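Side-chain contacts in WZI (Escherichia coli, PDB 2YNK), which is an outer-membrane lectin, a beta-barrel that binds carbohydrate and underpins assembly of the group 1 capsule: residues Pro46-Ser49 with Ser50-Val53; Met336-Thr339 with Asn340-Tyr343. All coordinates share one frame; numbering follows the deposited sequence.

Contact 1 of 2, residues Pro46-Ser49 with Ser50-Val53; sequences PSYS and SEQV
Ser49 O receives the amide of Val53 at 3.0 Å between O and N, the four-residue bond of an alpha-helix, whereas the backbone at Tyr48 is extended. The side-chain part of the contact belongs to Glu51. Its CG stands beside the backbone N (chi1 -65°) and the chain beyond is extended, a shape that carries the carboxylate back past Tyr48 to the loop amides instead of outward from the helix. Glu51 OE1 then accepts two of them. Ser47 N reaches OE1 at 2.7 Å, with an N-H...O angle of 172° and an approach nearly end-on to the C-O bond; Tyr48 N reaches the same oxygen at 2.9 Å but comes from above the carboxylate plane. A third donor, Ser47 OG, adds only a weak bond at 3.3 Å.

The arrangement is the entry to helix 49-65, where a glutamate of the first turn folds backward and ties the preceding loop to the helix it leads into. Glu51, in the first turn, is probably also stabilised by the helix dipole. The carboxylate's other oxygen, OE2, forms a salt bridge with Arg20, consistent with an ionised group and linking this helix start to the loop after helix 8-19.

Tyr48 runs alongside Glu51, both side chains pointing the same way. Its ring meets the carboxylate through an edge, CD2 lying 3.5 Å from Glu51 OE1, and the two planes are turned 71° apart, so this is no face-on stack. Nearer the backbone, Pro46 CB rests on Glu51 CB at 4.0 Å, while Gln52 CG passes 3.3 Å from Tyr48 O. Trp16 of helix 8-19 packs against both Ser50 and Glu51.

Contact 2 of 2, residues Met336-Thr339 with Asn340-Tyr343; sequences MSRT and NYSY
One face of the Tyr341 ring carries the guanidinium of Arg338, and at the ring's far edge the hydroxyl is hydrogen-bonded to Asp297 OD1. Two measurements identify the first as a cation-pi contact: Arg338 CZ is 4.3 Å from the Tyr341 ring centroid, and the line between them is 20° off the ring normal. The groups are not a flat stack, because their planes are inclined by 37°. That tilt brings one nitrogen down: Arg338 NH2 is 3.4 Å from Tyr341 CD1 and 3.5 Å from Tyr341 CG, set off centre toward the rim, whereas Arg338 CZ stays 4.0 Å from Tyr341 CG. Seen from the guanidinium, it is Tyr341 CD2 that lies over its face. Further back, Arg338 NE comes no closer than 4.0 Å to Tyr341 CB.

The torsions account for the meeting. Arg338 has CG opposite its backbone N (chi1 169°) and stays extended as far as NE, so that the arm spans from its own backbone to the Tyr341 ring; Tyr341 places its own CG opposite N as well. Between them Asn340 has positive phi and psi, a left-handed backbone conformation. The ring is thus gripped twice, by the cation on a face and by the hydrogen bond at its hydroxyl.

Asn340 OD1 is hydrogen-bonded to Gln398 NE2, while Ser337 and Arg338 both face Thr334, the geometry of a classic beta bulge. The whole run belongs to the long loop between strands 322-331 and 353-354, at the surface, where Met336 rests on Phe308 and Ser342 and Tyr343 on Met307, both residues of barrel strand 306-317.

How the contacts relate
The two contacts lie on opposite sides of the chain's centre, with their own centres 46 Å apart and nearest atoms about 34 Å apart, so the two do not touch. Residues 46-53 belong to the helical N-terminal part, before the first barrel strand, 69-76; residues 336-343 belong to a long loop connecting strands late in the barrel. This placement is consistent with contact 1 lying toward the periplasmic side and contact 2 toward the cell exterior. A bound dodecane, probably mimicking membrane lipid, comes to about 10 Å from the side chain of Ser50 in contact 1. Along the chain, contact 1 closes well before contact 2 opens.

Contact 1 of 2, residues Pro46-Ser49 with Ser50-Val53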
ATOM      1  N   PRO A  46      -8.954 -22.830 -11.446  1.00 67.94           N
ATOM      2  CA  PRO A  46      -9.893 -23.065 -10.358  1.00 67.70           C
ATOM      3  C   PRO A  46     -10.359 -24.516 -10.322  1.00 69.07           C
ATOM      4  O   PRO A  46     -10.345 -25.194 -11.346  1.00 70.55           O
ATOM      5  CB  PRO A  46     -11.063 -22.139 -10.696  1.00 67.44           C
ATOM      6  CG  PRO A  46     -11.014 -21.983 -12.175  1.00 68.00           C
ATOM      7  CD  PRO A  46      -9.568 -22.087 -12.563  1.00 67.82           C
ATOM      8  N   SER A  47     -10.739 -24.984  -9.138  1.00 68.89           N
ATOM      9  CA  SER A  47     -11.323 -26.313  -8.970  1.00 70.59           C
ATOM     10  C   SER A  47     -12.509 -26.342  -7.997  1.00 70.34           C
ATOM     11  O   SER A  47     -13.168 -27.369  -7.863  1.00 70.44           O
ATOM     12  CB  SER A  47     -10.248 -27.295  -8.508  1.00 71.51           C
ATOM     13  OG  SER A  47      -9.567 -26.794  -7.376  1.00 70.93           O
ATOM     14  N   TYR A  48     -12.779 -25.225  -7.320  1.00 69.43           N
ATOM     15  CA  TYR A  48     -13.952 -25.106  -6.461  1.00 69.33           C
ATOM     16  C   TYR A  48     -14.835 -23.960  -6.935  1.00 68.03           C
ATOM     17  O   TYR A  48     -14.391 -23.111  -7.703  1.00 68.05           O
ATOM     18  CB  TYR A  48     -13.529 -24.899  -5.016  1.00 69.13           C
ATOM     19  CG  TYR A  48     -12.733 -26.056  -4.458  1.00 71.17           C
ATOM     20  CD1 TYR A  48     -13.369 -27.184  -3.948  1.00 73.32           C
ATOM     21  CD2 TYR A  48     -11.341 -26.026  -4.445  1.00 71.31           C
ATOM     22  CE1 TYR A  48     -12.641 -28.243  -3.432  1.00 75.11           C
ATOM     23  CE2 TYR A  48     -10.602 -27.079  -3.935  1.00 72.03           C
ATOM     24  CZ  TYR A  48     -11.253 -28.182  -3.429  1.00 74.59           C
ATOM     25  OH  TYR A  48     -10.514 -29.227  -2.928  1.00 76.55           O
ATOM     26  N   SER A  49     -16.089 -23.954  -6.496  1.00 68.17           N
ATOM     27  CA  SER A  49     -17.054 -22.943  -6.925  1.00 68.36           C
ATOM     28  C   SER A  49     -16.731 -21.616  -6.248  1.00 66.98           C
ATOM     29  O   SER A  49     -16.849 -20.544  -6.851  1.00 66.55           O
ATOM     30  CB  SER A  49     -18.476 -23.376  -6.578  1.00 70.40           C
ATOM     31  OG  SER A  49     -18.551 -24.784  -6.450  1.00 72.56           O
ATOM     32  N   SER A  50     -16.307 -21.692  -4.990  1.00 65.68           N
ATOM     33  CA  SER A  50     -15.805 -20.519  -4.291  1.00 62.83           C
ATOM     34  C   SER A  50     -14.747 -19.830  -5.139  1.00 62.30           C
ATOM     35  O   SER A  50     -14.718 -18.605  -5.217  1.00 64.10           O
ATOM     36  CB  SER A  50     -15.231 -20.894  -2.922  1.00 61.69           C
ATOM     37  OG  SER A  50     -14.196 -21.853  -3.039  1.00 61.55           O
ATOM     38  N   GLU A  51     -13.899 -20.616  -5.793  1.00 61.97           N
ATOM     39  CA  GLU A  51     -12.817 -20.060  -6.605  1.00 62.43           C
ATOM     40  C   GLU A  51     -13.294 -19.372  -7.888  1.00 63.01           C
ATOM     41  O   GLU A  51     -12.645 -18.445  -8.372  1.00 63.24           O
ATOM     42  CB  GLU A  51     -11.771 -21.136  -6.913  1.00 63.58           C
ATOM     43  CG  GLU A  51     -11.055 -21.630  -5.664  1.00 63.93           C
ATOM     44  CD  GLU A  51     -10.149 -22.817  -5.910  1.00 66.99           C
ATOM     45  OE1 GLU A  51     -10.402 -23.613  -6.849  1.00 68.54           O
ATOM     46  OE2 GLU A  51      -9.185 -22.962  -5.130  1.00 68.36           O
ATOM     47  N   GLN A  52     -14.426 -19.807  -8.430  1.00 64.55           N
ATOM     48  CA  GLN A  52     -14.965 -19.188  -9.641  1.00 64.67           C
ATOM     49  C   GLN A  52     -15.623 -17.867  -9.270  1.00 61.83           C
ATOM     50  O   GLN A  52     -15.525 -16.892 -10.006  1.00 60.94           O
ATOM     51  CB  GLN A  52     -15.953 -20.121 -10.348  1.00 67.12           C
ATOM     52  CG  GLN A  52     -15.460 -21.563 -10.438  1.00 70.20           C
ATOM     53  CD  GLN A  52     -15.833 -22.265 -11.735  1.00 72.34           C
ATOM     54  OE1 GLN A  52     -16.466 -23.328 -11.723  1.00 74.55           O
ATOM     55  NE2 GLN A  52     -15.425 -21.682 -12.860  1.00 72.24           N
ATOM     56  N   VAL A  53     -16.273 -17.844  -8.109  1.00 60.54           N
ATOM     57  CA  VAL A  53     -16.859 -16.618  -7.562  1.00 60.41           C
ATOM     58  C   VAL A  53     -15.809 -15.510  -7.398  1.00 58.60           C
ATOM     59  O   VAL A  53     -15.997 -14.390  -7.868  1.00 57.72           O
ATOM     60  CB  VAL A  53     -17.525 -16.883  -6.191  1.00 60.50           C
ATOM     61  CG1 VAL A  53     -17.894 -15.575  -5.499  1.00 58.66           C
ATOM     62  CG2 VAL A  53     -18.749 -17.769  -6.351  1.00 59.74           C
TER

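Contact 2 of 2, residues Met336-Thr339 with Asn340-Tyr343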
HETATM    1  N   MSE A 336      14.958  -3.084  17.349  1.00 67.79           N
HETATM    2  CA  MSE A 336      14.025  -3.452  18.410  1.00 70.25           C
HETATM    3  C   MSE A 336      14.485  -3.034  19.781  1.00 71.86           C
HETATM    4  O   MSE A 336      14.284  -3.757  20.749  1.00 74.24           O
HETATM    5  CB  MSE A 336      13.823  -4.964  18.398  1.00 74.41           C
HETATM    6  CG  MSE A 336      13.653  -5.523  16.994  1.00 77.73           C
HETATM    7 SE   MSE A 336      12.892  -7.339  17.109  1.00 89.53          SE
HETATM    8  CE  MSE A 336      14.588  -8.336  16.897  1.00 88.61           C
ATOM      9  N   SER A 337      15.100  -1.861  19.883  1.00 71.58           N
ATOM     10  CA  SER A 337      15.573  -1.368  21.169  1.00 73.80           C
ATOM     11  C   SER A 337      15.790   0.136  21.144  1.00 73.85           C
ATOM     12  O   SER A 337      15.148   0.878  21.889  1.00 75.43           O
ATOM     13  CB  SER A 337      16.877  -2.065  21.547  1.00 76.82           C
ATOM     14  OG  SER A 337      17.851  -1.897  20.530  1.00 77.60           O
ATOM     15  N   ARG A 338      16.697   0.576  20.279  1.00 73.58           N
ATOM     16  CA  ARG A 338      17.099   1.983  20.203  1.00 73.83           C
ATOM     17  C   ARG A 338      15.974   2.817  19.594  1.00 71.05           C
ATOM     18  O   ARG A 338      15.320   2.384  18.641  1.00 69.45           O
ATOM     19  CB  ARG A 338      18.392   2.089  19.381  1.00 74.45           C
ATOM     20  CG  ARG A 338      18.845   3.477  18.961  1.00 75.71           C
ATOM     21  CD  ARG A 338      20.138   3.348  18.163  1.00 78.51           C
ATOM     22  NE  ARG A 338      20.487   4.551  17.407  1.00 80.38           N
ATOM     23  CZ  ARG A 338      21.436   4.609  16.466  1.00 81.89           C
ATOM     24  NH1 ARG A 338      22.151   3.531  16.137  1.00 81.62           N
ATOM     25  NH2 ARG A 338      21.666   5.758  15.837  1.00 82.86           N
ATOM     26  N   THR A 339      15.734   3.999  20.163  1.00 66.33           N
ATOM     27  CA  THR A 339      14.704   4.905  19.652  1.00 64.10           C
ATOM     28  C   THR A 339      15.310   6.222  19.185  1.00 61.73           C
ATOM     29  O   THR A 339      16.512   6.452  19.307  1.00 61.55           O
ATOM     30  CB  THR A 339      13.609   5.202  20.701  1.00 65.05           C
ATOM     31  OG1 THR A 339      14.047   6.245  21.579  1.00 69.15           O
ATOM     32  CG2 THR A 339      13.276   3.961  21.515  1.00 65.42           C
ATOM     33  N   ASN A 340      14.451   7.074  18.640  1.00 60.31           N
ATOM     34  CA  ASN A 340      14.815   8.415  18.183  1.00 61.16           C
ATOM     35  C   ASN A 340      15.762   8.440  16.980  1.00 60.39           C
ATOM     36  O   ASN A 340      16.471   9.422  16.766  1.00 64.61           O
ATOM     37  CB  ASN A 340      15.377   9.253  19.353  1.00 62.94           C
ATOM     38  CG  ASN A 340      14.748  10.636  19.447  1.00 62.70           C
ATOM     39  OD1 ASN A 340      13.633  10.869  18.974  1.00 60.27           O
ATOM     40  ND2 ASN A 340      15.457  11.557  20.086  1.00 64.72           N
ATOM     41  N   TYR A 341      15.749   7.373  16.184  1.00 59.70           N
ATOM     42  CA  TYR A 341      16.547   7.302  14.950  1.00 58.54           C
ATOM     43  C   TYR A 341      15.750   6.826  13.722  1.00 56.36           C
ATOM     44  O   TYR A 341      16.072   7.194  12.594  1.00 54.06           O
ATOM     45  CB  TYR A 341      17.762   6.402  15.164  1.00 59.69           C
ATOM     46  CG  TYR A 341      18.786   6.455  14.051  1.00 59.74           C
ATOM     47  CD1 TYR A 341      19.587   7.578  13.869  1.00 58.26           C
ATOM     48  CD2 TYR A 341      18.957   5.373  13.180  1.00 59.59           C
ATOM     49  CE1 TYR A 341      20.524   7.631  12.854  1.00 57.97           C
ATOM     50  CE2 TYR A 341      19.900   5.414  12.164  1.00 58.83           C
ATOM     51  CZ  TYR A 341      20.682   6.545  12.008  1.00 59.08           C
ATOM     52  OH  TYR A 341      21.618   6.590  11.001  1.00 59.03           O
ATOM     53  N   SER A 342      14.717   6.014  13.924  1.00 57.09           N
ATOM     54  CA  SER A 342      13.911   5.552  12.788  1.00 55.38           C
ATOM     55  C   SER A 342      13.100   6.705  12.204  1.00 55.00           C
ATOM     56  O   SER A 342      12.468   7.470  12.934  1.00 58.78           O
ATOM     57  CB  SER A 342      13.002   4.390  13.180  1.00 52.97           C
ATOM     58  OG  SER A 342      13.743   3.189  13.275  1.00 52.90           O
ATOM     59  N   TYR A 343      13.150   6.832  10.882  1.00 53.95           N
ATOM     60  CA  TYR A 343      12.438   7.882  10.160  1.00 53.24           C
ATOM     61  C   TYR A 343      12.856   9.305  10.579  1.00 50.83           C
ATOM     62  O   TYR A 343      12.137  10.270  10.355  1.00 48.37           O
ATOM     63  CB  TYR A 343      10.922   7.676  10.283  1.00 54.74           C
ATOM     64  CG  TYR A 343      10.394   6.344   9.766  1.00 54.99           C
ATOM     65  CD1 TYR A 343      11.044   5.638   8.753  1.00 55.43           C
ATOM     66  CD2 TYR A 343       9.211   5.816  10.267  1.00 55.96           C
ATOM     67  CE1 TYR A 343      10.534   4.442   8.276  1.00 57.00           C
ATOM     68  CE2 TYR A 343       8.694   4.620   9.796  1.00 56.26           C
ATOM     69  CZ  TYR A 343       9.356   3.936   8.800  1.00 57.25           C
ATOM     70  OH  TYR A 343       8.835   2.747   8.326  1.00 56.75           O
TER